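Local coordinates for DUF596 domain-containing protein (Neisseria meningitidis, PDB 2O5H) that is of unknown function and belongs to a family of uncharacterized conserved bacterial proteins, folding into several helices packed with a small antiparallel sheet, at residues F48-K60 with E82-E96. Sequence-based numbering, arbitrary orientation.
Sequences FEEKTEAFFILFK and EEWEQIFREVWPEYE
Trp92 swings CG away from its backbone N (chi1 -166°), which lays the indole against helix 48-60, where Phe56, its CG beside the backbone N, turns a ring edge onto the indole face with CZ 3.6 Å from Trp92 CE3. Trp92 CH2 sits over the Phe55 face, near its rim, while the Phe48 ring lies nearly parallel to the pyrrole ring but slid aside. A broad, flat tryptophan suits this place because it spans two helical turns and still offers a polar N-H: NE1 makes a weak, bent bond to Thr52 OG1 (3.0 Å), whose hydroxyl donates in turn to Phe48 O. Helices 48-64 and 81-91 form a roughly antiparallel pair, their segment axes 10.1 Å apart at 146°, and the chain beyond the second keeps the same course, reaching Phe48 with Glu96. Here Glu96 OE1 forms a salt bridge with Lys51 NZ (2.8 Å), and Lys42 holds the other oxygen. Arg89 has the reach and flat donor array to join two acids: NH1 and NH2 grip Glu53 end-on, tilted from the guanidinium plane, whereas NE and NH2 converge side-on on Glu85 OE2, which lies in that plane. One guanidinium face rests on Phe56 CD2. Farther along, Phe59 and Phe88, flat and apolar, suit the buried interface by packing edge to face, and Lys60, bent at its last two torsions, brings NZ to Glu85 OE1 in a weak, 3.3 Å salt bridge.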
ATOM      1  N   PHE A  48      -5.981 -15.939   6.378  1.00 33.28           N
ATOM      2  CA  PHE A  48      -5.863 -15.616   4.957  1.00 32.31           C
ATOM      3  C   PHE A  48      -7.202 -15.492   4.202  1.00 32.43           C
ATOM      4  O   PHE A  48      -7.403 -14.506   3.502  1.00 31.22           O
ATOM      5  CB  PHE A  48      -4.905 -16.593   4.255  1.00 32.57           C
ATOM      6  CG  PHE A  48      -4.702 -16.310   2.778  1.00 31.71           C
ATOM      7  CD1 PHE A  48      -4.303 -15.064   2.358  1.00 30.28           C
ATOM      8  CD2 PHE A  48      -4.923 -17.313   1.828  1.00 30.22           C
ATOM      9  CE1 PHE A  48      -4.096 -14.791   0.971  1.00 33.52           C
ATOM     10  CE2 PHE A  48      -4.734 -17.069   0.456  1.00 31.04           C
ATOM     11  CZ  PHE A  48      -4.320 -15.798   0.042  1.00 32.70           C
ATOM     12  N   GLU A  49      -8.100 -16.484   4.333  1.00 31.61           N
ATOM     13  CA  GLU A  49      -9.426 -16.394   3.721  1.00 31.82           C
ATOM     14  C   GLU A  49     -10.177 -15.153   4.193  1.00 31.34           C
ATOM     15  O   GLU A  49     -10.782 -14.479   3.370  1.00 29.07           O
ATOM     16  CB  GLU A  49     -10.271 -17.633   4.041  1.00 31.19           C
ATOM     17  CG  GLU A  49     -11.600 -17.639   3.326  1.00 34.52           C
ATOM     18  CD  GLU A  49     -12.408 -18.876   3.602  1.00 35.03           C
ATOM     19  OE1 GLU A  49     -12.459 -19.353   4.770  1.00 37.71           O
ATOM     20  OE2 GLU A  49     -13.036 -19.342   2.643  1.00 37.47           O
ATOM     21  N   GLU A  50     -10.206 -14.907   5.515  1.00 31.37           N
ATOM     22  CA  GLU A  50     -10.931 -13.742   6.013  1.00 31.87           C
ATOM     23  C   GLU A  50     -10.368 -12.419   5.476  1.00 33.07           C
ATOM     24  O   GLU A  50     -11.137 -11.521   5.140  1.00 34.18           O
ATOM     25  CB  GLU A  50     -10.984 -13.732   7.529  1.00 33.18           C
ATOM     26  CG  GLU A  50     -11.787 -14.895   8.043  1.00 35.59           C
ATOM     27  CD  GLU A  50     -12.148 -14.754   9.504  1.00 41.19           C
ATOM     28  OE1 GLU A  50     -11.424 -14.059  10.239  1.00 45.69           O
ATOM     29  OE2 GLU A  50     -13.137 -15.371   9.917  1.00 43.25           O
ATOM     30  N   LYS A  51      -9.042 -12.303   5.404  1.00 31.32           N
ATOM     31  CA  LYS A  51      -8.406 -11.112   4.834  1.00 33.30           C
ATOM     32  C   LYS A  51      -8.775 -10.951   3.360  1.00 32.36           C
ATOM     33  O   LYS A  51      -9.126  -9.857   2.923  1.00 33.27           O
ATOM     34  CB  LYS A  51      -6.886 -11.161   5.023  1.00 32.11           C
ATOM     35  CG  LYS A  51      -6.435 -10.764   6.428  1.00 34.39           C
ATOM     36  CD  LYS A  51      -4.924 -10.774   6.527  1.00 32.66           C
ATOM     37  CE  LYS A  51      -4.485 -12.243   6.750  1.00 36.30           C
ATOM     38  NZ  LYS A  51      -3.194 -12.400   7.397  1.00 40.55           N
ATOM     39  N   THR A  52      -8.709 -12.047   2.617  1.00 33.03           N
ATOM     40  CA  THR A  52      -9.074 -12.066   1.175  1.00 32.81           C
ATOM     41  C   THR A  52     -10.543 -11.593   0.993  1.00 33.04           C
ATOM     42  O   THR A  52     -10.851 -10.812   0.111  1.00 33.16           O
ATOM     43  CB  THR A  52      -8.900 -13.490   0.578  1.00 32.33           C
ATOM     44  OG1 THR A  52      -7.509 -13.851   0.576  1.00 33.61           O
ATOM     45  CG2 THR A  52      -9.408 -13.538  -0.871  1.00 32.71           C
ATOM     46  N   GLU A  53     -11.442 -12.066   1.833  1.00 32.20           N
ATOM     47  CA  GLU A  53     -12.852 -11.605   1.773  1.00 32.93           C
ATOM     48  C   GLU A  53     -12.999 -10.100   2.066  1.00 32.71           C
ATOM     49  O   GLU A  53     -13.744  -9.413   1.396  1.00 32.31           O
ATOM     50  CB  GLU A  53     -13.740 -12.397   2.742  1.00 32.97           C
ATOM     51  CG  GLU A  53     -13.952 -13.875   2.316  1.00 38.84           C
ATOM     52  CD  GLU A  53     -14.322 -14.034   0.839  1.00 44.60           C
ATOM     53  OE1 GLU A  53     -15.316 -13.389   0.389  1.00 45.75           O
ATOM     54  OE2 GLU A  53     -13.618 -14.827   0.141  1.00 47.90           O
ATOM     55  N   ALA A  54     -12.266  -9.611   3.054  1.00 32.44           N
ATOM     56  CA  ALA A  54     -12.211  -8.187   3.387  1.00 32.47           C
ATOM     57  C   ALA A  54     -11.656  -7.377   2.212  1.00 32.87           C
ATOM     58  O   ALA A  54     -12.242  -6.327   1.806  1.00 33.83           O
ATOM     59  CB  ALA A  54     -11.345  -7.992   4.601  1.00 31.43           C
ATOM     60  N   PHE A  55     -10.545  -7.856   1.658  1.00 32.26           N
ATOM     61  CA  PHE A  55     -10.003  -7.201   0.501  1.00 32.80           C
ATOM     62  C   PHE A  55     -11.050  -7.015  -0.606  1.00 32.35           C
ATOM     63  O   PHE A  55     -11.192  -5.917  -1.141  1.00 33.19           O
ATOM     64  CB  PHE A  55      -8.754  -7.920  -0.022  1.00 32.23           C
ATOM     65  CG  PHE A  55      -8.255  -7.360  -1.341  1.00 33.88           C
ATOM     66  CD1 PHE A  55      -7.303  -6.336  -1.364  1.00 36.06           C
ATOM     67  CD2 PHE A  55      -8.739  -7.875  -2.566  1.00 33.80           C
ATOM     68  CE1 PHE A  55      -6.826  -5.822  -2.577  1.00 34.20           C
ATOM     69  CE2 PHE A  55      -8.283  -7.354  -3.777  1.00 33.01           C
ATOM     70  CZ  PHE A  55      -7.336  -6.335  -3.782  1.00 34.69           C
ATOM     71  N   PHE A  56     -11.765  -8.077  -0.967  1.00 32.49           N
ATOM     72  CA  PHE A  56     -12.730  -7.995  -2.061  1.00 32.58           C
ATOM     73  C   PHE A  56     -13.928  -7.126  -1.745  1.00 32.99           C
ATOM     74  O   PHE A  56     -14.500  -6.520  -2.651  1.00 33.01           O
ATOM     75  CB  PHE A  56     -13.141  -9.406  -2.554  1.00 33.48           C
ATOM     76  CG  PHE A  56     -12.096 -10.038  -3.421  1.00 36.00           C
ATOM     77  CD1 PHE A  56     -11.738  -9.428  -4.643  1.00 36.14           C
ATOM     78  CD2 PHE A  56     -11.407 -11.169  -3.011  1.00 33.52           C
ATOM     79  CE1 PHE A  56     -10.746  -9.974  -5.440  1.00 39.25           C
ATOM     80  CE2 PHE A  56     -10.377 -11.741  -3.854  1.00 35.99           C
ATOM     81  CZ  PHE A  56     -10.073 -11.149  -5.053  1.00 36.23           C
ATOM     82  N   ILE A  57     -14.326  -7.035  -0.474  1.00 33.72           N
ATOM     83  CA  ILE A  57     -15.446  -6.137  -0.135  1.00 33.72           C
ATOM     84  C   ILE A  57     -15.000  -4.680  -0.355  1.00 33.15           C
ATOM     85  O   ILE A  57     -15.740  -3.860  -0.893  1.00 32.41           O
ATOM     86  CB  ILE A  57     -15.927  -6.304   1.326  1.00 33.75           C
ATOM     87  CG1 ILE A  57     -16.545  -7.692   1.520  1.00 36.56           C
ATOM     88  CG2 ILE A  57     -16.969  -5.191   1.727  1.00 35.45           C
ATOM     89  CD1 ILE A  57     -16.570  -8.124   2.967  1.00 34.67           C
ATOM     90  N   LEU A  58     -13.773  -4.373   0.054  1.00 32.42           N
ATOM     91  CA  LEU A  58     -13.277  -3.012  -0.026  1.00 31.68           C
ATOM     92  C   LEU A  58     -13.071  -2.652  -1.504  1.00 32.87           C
ATOM     93  O   LEU A  58     -13.500  -1.601  -1.961  1.00 32.29           O
ATOM     94  CB  LEU A  58     -11.958  -2.876   0.755  1.00 32.85           C
ATOM     95  CG  LEU A  58     -11.166  -1.536   0.677  1.00 31.98           C
ATOM     96  CD1 LEU A  58     -12.021  -0.326   1.186  1.00 31.83           C
ATOM     97  CD2 LEU A  58      -9.890  -1.695   1.495  1.00 29.66           C
ATOM     98  N   PHE A  59     -12.373  -3.533  -2.204  1.00 33.38           N
ATOM     99  CA  PHE A  59     -12.119  -3.455  -3.647  1.00 35.00           C
ATOM    100  C   PHE A  59     -13.425  -3.186  -4.397  1.00 35.95           C
ATOM    101  O   PHE A  59     -13.516  -2.227  -5.174  1.00 36.08           O
ATOM    102  CB  PHE A  59     -11.494  -4.796  -4.001  1.00 34.88           C
ATOM    103  CG  PHE A  59     -11.226  -5.062  -5.445  1.00 34.66           C
ATOM    104  CD1 PHE A  59     -10.053  -4.614  -6.043  1.00 36.07           C
ATOM    105  CD2 PHE A  59     -12.087  -5.910  -6.170  1.00 35.74           C
ATOM    106  CE1 PHE A  59      -9.761  -4.958  -7.391  1.00 36.61           C
ATOM    107  CE2 PHE A  59     -11.817  -6.261  -7.500  1.00 35.08           C
ATOM    108  CZ  PHE A  59     -10.646  -5.789  -8.106  1.00 35.07           C
ATOM    109  N   LYS A  60     -14.437  -4.027  -4.184  1.00 35.84           N
ATOM    110  CA  LYS A  60     -15.701  -3.849  -4.878  1.00 36.20           C
ATOM    111  C   LYS A  60     -16.395  -2.549  -4.498  1.00 35.70           C
ATOM    112  O   LYS A  60     -16.998  -1.899  -5.346  1.00 34.50           O
ATOM    113  CB  LYS A  60     -16.675  -5.015  -4.653  1.00 36.46           C
ATOM    114  CG  LYS A  60     -16.242  -6.307  -5.331  1.00 40.08           C
ATOM    115  CD  LYS A  60     -17.413  -7.165  -5.735  1.00 44.23           C
ATOM    116  CE  LYS A  60     -18.331  -7.552  -4.560  1.00 48.65           C
ATOM    117  NZ  LYS A  60     -17.621  -8.282  -3.482  1.00 49.60           N
ATOM    118  N   GLU A  82     -18.385  -6.883  -9.759  1.00 36.00           N
ATOM    119  CA  GLU A  82     -18.511  -8.336  -9.699  1.00 36.32           C
ATOM    120  C   GLU A  82     -17.597  -9.042 -10.716  1.00 35.55           C
ATOM    121  O   GLU A  82     -16.932 -10.014 -10.387  1.00 34.89           O
ATOM    122  CB  GLU A  82     -19.973  -8.757  -9.936  1.00 37.15           C
ATOM    123  CG  GLU A  82     -20.902  -8.443  -8.764  1.00 42.34           C
ATOM    124  CD  GLU A  82     -21.074  -6.923  -8.486  1.00 49.20           C
ATOM    125  OE1 GLU A  82     -21.068  -6.077  -9.435  1.00 45.21           O
ATOM    126  OE2 GLU A  82     -21.213  -6.589  -7.277  1.00 53.45           O
ATOM    127  N   GLU A  83     -17.587  -8.547 -11.951  1.00 34.93           N
ATOM    128  CA  GLU A  83     -16.709  -9.086 -12.989  1.00 34.82           C
ATOM    129  C   GLU A  83     -15.244  -9.004 -12.596  1.00 33.55           C
ATOM    130  O   GLU A  83     -14.483  -9.953 -12.821  1.00 33.20           O
ATOM    131  CB  GLU A  83     -16.928  -8.381 -14.332  1.00 34.08           C
ATOM    132  CG  GLU A  83     -18.218  -8.820 -15.025  1.00 36.53           C
ATOM    133  CD  GLU A  83     -18.599  -7.924 -16.182  1.00 37.13           C
ATOM    134  OE1 GLU A  83     -17.926  -6.904 -16.427  1.00 37.38           O
ATOM    135  OE2 GLU A  83     -19.584  -8.259 -16.858  1.00 40.71           O
ATOM    136  N   TRP A  84     -14.843  -7.875 -12.011  1.00 33.86           N
ATOM    137  CA  TRP A  84     -13.458  -7.687 -11.620  1.00 33.27           C
ATOM    138  C   TRP A  84     -13.117  -8.605 -10.438  1.00 34.04           C
ATOM    139  O   TRP A  84     -12.043  -9.177 -10.379  1.00 33.21           O
ATOM    140  CB  TRP A  84     -13.194  -6.247 -11.231  1.00 32.50           C
ATOM    141  CG  TRP A  84     -12.781  -5.280 -12.318  1.00 30.35           C
ATOM    142  CD1 TRP A  84     -13.301  -4.037 -12.528  1.00 31.97           C
ATOM    143  CD2 TRP A  84     -11.708  -5.438 -13.266  1.00 30.03           C
ATOM    144  NE1 TRP A  84     -12.637  -3.402 -13.579  1.00 32.06           N
ATOM    145  CE2 TRP A  84     -11.645  -4.239 -14.033  1.00 30.42           C
ATOM    146  CE3 TRP A  84     -10.786  -6.470 -13.537  1.00 29.04           C
ATOM    147  CZ2 TRP A  84     -10.698  -4.050 -15.073  1.00 32.04           C
ATOM    148  CZ3 TRP A  84      -9.819  -6.269 -14.561  1.00 30.98           C
ATOM    149  CH2 TRP A  84      -9.797  -5.066 -15.314  1.00 29.93           C
ATOM    150  N   GLU A  85     -14.043  -8.758  -9.504  1.00 34.46           N
ATOM    151  CA  GLU A  85     -13.797  -9.729  -8.434  1.00 35.48           C
ATOM    152  C   GLU A  85     -13.491 -11.119  -9.019  1.00 34.91           C
ATOM    153  O   GLU A  85     -12.553 -11.774  -8.570  1.00 34.80           O
ATOM    154  CB  GLU A  85     -14.959  -9.783  -7.428  1.00 35.26           C
ATOM    155  CG  GLU A  85     -14.740 -10.867  -6.321  1.00 35.30           C
ATOM    156  CD  GLU A  85     -15.918 -10.989  -5.399  1.00 37.84           C
ATOM    157  OE1 GLU A  85     -17.030 -10.582  -5.826  1.00 39.81           O
ATOM    158  OE2 GLU A  85     -15.742 -11.510  -4.267  1.00 40.27           O
ATOM    159  N   GLN A  86     -14.245 -11.560 -10.027  1.00 34.62           N
ATOM    160  CA  GLN A  86     -14.115 -12.928 -10.545  1.00 34.41           C
ATOM    161  C   GLN A  86     -12.778 -13.102 -11.244  1.00 34.24           C
ATOM    162  O   GLN A  86     -12.127 -14.153 -11.123  1.00 33.25           O
ATOM    163  CB  GLN A  86     -15.274 -13.287 -11.514  1.00 36.04           C
ATOM    164  CG  GLN A  86     -15.423 -14.777 -11.783  1.00 41.73           C
ATOM    165  CD  GLN A  86     -15.506 -15.586 -10.468  1.00 49.48           C
ATOM    166  OE1 GLN A  86     -16.458 -15.443  -9.720  1.00 51.69           O
ATOM    167  NE2 GLN A  86     -14.468 -16.368 -10.162  1.00 52.73           N
ATOM    168  N   ILE A  87     -12.376 -12.055 -11.959  1.00 31.60           N
ATOM    169  CA  ILE A  87     -11.117 -12.031 -12.697  1.00 33.05           C
ATOM    170  C   ILE A  87      -9.950 -12.216 -11.703  1.00 33.47           C
ATOM    171  O   ILE A  87      -9.080 -13.084 -11.893  1.00 33.58           O
ATOM    172  CB  ILE A  87     -11.045 -10.694 -13.525  1.00 32.21           C
ATOM    173  CG1 ILE A  87     -12.005 -10.818 -14.728  1.00 33.26           C
ATOM    174  CG2 ILE A  87      -9.556 -10.301 -13.959  1.00 33.31           C
ATOM    175  CD1 ILE A  87     -12.232  -9.497 -15.523  1.00 34.02           C
ATOM    176  N   PHE A  88      -9.990 -11.449 -10.622  1.00 32.14           N
ATOM    177  CA  PHE A  88      -8.985 -11.562  -9.562  1.00 33.89           C
ATOM    178  C   PHE A  88      -9.047 -12.869  -8.760  1.00 34.48           C
ATOM    179  O   PHE A  88      -8.012 -13.491  -8.552  1.00 34.11           O
ATOM    180  CB  PHE A  88      -9.093 -10.361  -8.621  1.00 32.49           C
ATOM    181  CG  PHE A  88      -8.326  -9.142  -9.095  1.00 34.02           C
ATOM    182  CD1 PHE A  88      -8.724  -8.425 -10.245  1.00 34.74           C
ATOM    183  CD2 PHE A  88      -7.200  -8.700  -8.379  1.00 33.00           C
ATOM    184  CE1 PHE A  88      -7.996  -7.295 -10.687  1.00 32.69           C
ATOM    185  CE2 PHE A  88      -6.467  -7.558  -8.815  1.00 34.51           C
ATOM    186  CZ  PHE A  88      -6.871  -6.855  -9.955  1.00 32.54           C
ATOM    187  N   ARG A  89     -10.241 -13.283  -8.335  1.00 34.59           N
ATOM    188  CA  ARG A  89     -10.401 -14.583  -7.650  1.00 36.63           C
ATOM    189  C   ARG A  89      -9.846 -15.772  -8.444  1.00 37.44           C
ATOM    190  O   ARG A  89      -9.228 -16.683  -7.861  1.00 37.19           O
ATOM    191  CB  ARG A  89     -11.863 -14.836  -7.227  1.00 37.32           C
ATOM    192  CG  ARG A  89     -12.200 -14.100  -5.920  1.00 39.06           C
ATOM    193  CD  ARG A  89     -13.505 -14.554  -5.366  1.00 45.09           C
ATOM    194  NE  ARG A  89     -14.024 -13.665  -4.342  1.00 44.03           N
ATOM    195  CZ  ARG A  89     -13.778 -13.773  -3.038  1.00 43.87           C
ATOM    196  NH1 ARG A  89     -12.992 -14.739  -2.569  1.00 39.03           N
ATOM    197  NH2 ARG A  89     -14.319 -12.889  -2.203  1.00 40.16           N
ATOM    198  N   GLU A  90     -10.018 -15.747  -9.763  1.00 36.37           N
ATOM    199  CA  GLU A  90      -9.592 -16.859 -10.581  1.00 38.51           C
ATOM    200  C   GLU A  90      -8.098 -17.119 -10.521  1.00 37.44           C
ATOM    201  O   GLU A  90      -7.678 -18.246 -10.750  1.00 38.62           O
ATOM    202  CB  GLU A  90     -10.077 -16.705 -12.042  1.00 39.22           C
ATOM    203  CG  GLU A  90     -11.575 -16.977 -12.131  1.00 46.10           C
ATOM    204  CD  GLU A  90     -12.070 -17.314 -13.524  1.00 53.50           C
ATOM    205  OE1 GLU A  90     -11.241 -17.614 -14.415  1.00 59.73           O
ATOM    206  OE2 GLU A  90     -13.305 -17.290 -13.726  1.00 56.01           O
ATOM    207  N   VAL A  91      -7.307 -16.096 -10.177  1.00 35.73           N
ATOM    208  CA  VAL A  91      -5.846 -16.180 -10.207  1.00 34.61           C
ATOM    209  C   VAL A  91      -5.251 -15.845  -8.821  1.00 34.03           C
ATOM    210  O   VAL A  91      -4.038 -15.753  -8.648  1.00 32.75           O
ATOM    211  CB  VAL A  91      -5.250 -15.208 -11.302  1.00 34.31           C
ATOM    212  CG1 VAL A  91      -5.560 -15.712 -12.700  1.00 36.20           C
ATOM    213  CG2 VAL A  91      -5.789 -13.780 -11.133  1.00 35.15           C
ATOM    214  N   TRP A  92      -6.128 -15.678  -7.832  1.00 33.29           N
ATOM    215  CA  TRP A  92      -5.708 -15.285  -6.494  1.00 32.64           C
ATOM    216  C   TRP A  92      -4.767 -16.359  -5.926  1.00 32.60           C
ATOM    217  O   TRP A  92      -5.066 -17.558  -5.986  1.00 32.34           O
ATOM    218  CB  TRP A  92      -6.936 -15.138  -5.590  1.00 33.90           C
ATOM    219  CG  TRP A  92      -6.661 -14.425  -4.314  1.00 31.89           C
ATOM    220  CD1 TRP A  92      -6.498 -14.981  -3.070  1.00 33.19           C
ATOM    221  CD2 TRP A  92      -6.543 -13.010  -4.158  1.00 33.65           C
ATOM    222  NE1 TRP A  92      -6.279 -13.964  -2.138  1.00 33.82           N
ATOM    223  CE2 TRP A  92      -6.323 -12.750  -2.786  1.00 32.98           C
ATOM    224  CE3 TRP A  92      -6.595 -11.924  -5.060  1.00 34.28           C
ATOM    225  CZ2 TRP A  92      -6.116 -11.447  -2.288  1.00 32.54           C
ATOM    226  CZ3 TRP A  92      -6.432 -10.603  -4.543  1.00 34.91           C
ATOM    227  CH2 TRP A  92      -6.215 -10.391  -3.174  1.00 33.70           C
ATOM    228  N   PRO A  93      -3.622 -15.935  -5.351  1.00 33.20           N
ATOM    229  CA  PRO A  93      -2.716 -16.919  -4.732  1.00 32.84           C
ATOM    230  C   PRO A  93      -3.388 -17.830  -3.706  1.00 32.82           C
ATOM    231  O   PRO A  93      -4.307 -17.397  -2.979  1.00 32.08           O
ATOM    232  CB  PRO A  93      -1.715 -16.019  -3.990  1.00 33.76           C
ATOM    233  CG  PRO A  93      -1.631 -14.784  -4.909  1.00 34.23           C
ATOM    234  CD  PRO A  93      -3.114 -14.557  -5.170  1.00 31.57           C
ATOM    235  N   GLU A  94      -2.854 -19.049  -3.600  1.00 31.65           N
ATOM    236  CA  GLU A  94      -3.331 -20.035  -2.655  1.00 33.94           C
ATOM    237  C   GLU A  94      -2.925 -19.767  -1.214  1.00 33.25           C
ATOM    238  O   GLU A  94      -3.564 -20.264  -0.316  1.00 32.70           O
ATOM    239  CB  GLU A  94      -2.871 -21.421  -3.081  1.00 33.93           C
ATOM    240  CG  GLU A  94      -3.575 -21.949  -4.350  1.00 37.07           C
ATOM    241  CD  GLU A  94      -3.179 -23.397  -4.669  1.00 36.92           C
ATOM    242  OE1 GLU A  94      -1.993 -23.728  -4.565  1.00 44.30           O
ATOM    243  OE2 GLU A  94      -4.057 -24.218  -4.974  1.00 42.33           O
ATOM    244  N   TYR A  95      -1.868 -18.984  -1.008  1.00 33.84           N
ATOM    245  CA  TYR A  95      -1.304 -18.745   0.333  1.00 34.23           C
ATOM    246  C   TYR A  95      -0.904 -17.300   0.344  1.00 35.54           C
ATOM    247  O   TYR A  95      -0.614 -16.726  -0.705  1.00 34.72           O
ATOM    248  CB  TYR A  95      -0.057 -19.626   0.601  1.00 33.55           C
ATOM    249  CG  TYR A  95      -0.362 -21.107   0.583  1.00 33.52           C
ATOM    250  CD1 TYR A  95      -0.839 -21.762   1.742  1.00 33.05           C
ATOM    251  CD2 TYR A  95      -0.218 -21.848  -0.584  1.00 30.25           C
ATOM    252  CE1 TYR A  95      -1.152 -23.068   1.716  1.00 30.80           C
ATOM    253  CE2 TYR A  95      -0.530 -23.177  -0.617  1.00 32.11           C
ATOM    254  CZ  TYR A  95      -0.993 -23.780   0.542  1.00 30.14           C
ATOM    255  OH  TYR A  95      -1.305 -25.098   0.534  1.00 34.55           O
ATOM    256  N   GLU A  96      -0.905 -16.696   1.534  1.00 35.77           N
ATOM    257  CA  GLU A  96      -0.564 -15.282   1.675  1.00 36.41           C
ATOM    258  C   GLU A  96       0.913 -15.129   1.321  1.00 36.25           C
ATOM    259  O   GLU A  96       1.331 -14.127   0.719  1.00 35.76           O
ATOM    260  CB  GLU A  96      -0.824 -14.825   3.117  1.00 35.08           C
ATOM    261  CG  GLU A  96      -0.697 -13.334   3.317  1.00 40.04           C
ATOM    262  CD  GLU A  96      -1.074 -12.910   4.762  1.00 42.48           C
ATOM    263  OE1 GLU A  96      -1.693 -13.716   5.498  1.00 53.23           O
ATOM    264  OE2 GLU A  96      -0.768 -11.767   5.132  1.00 52.64           O
TER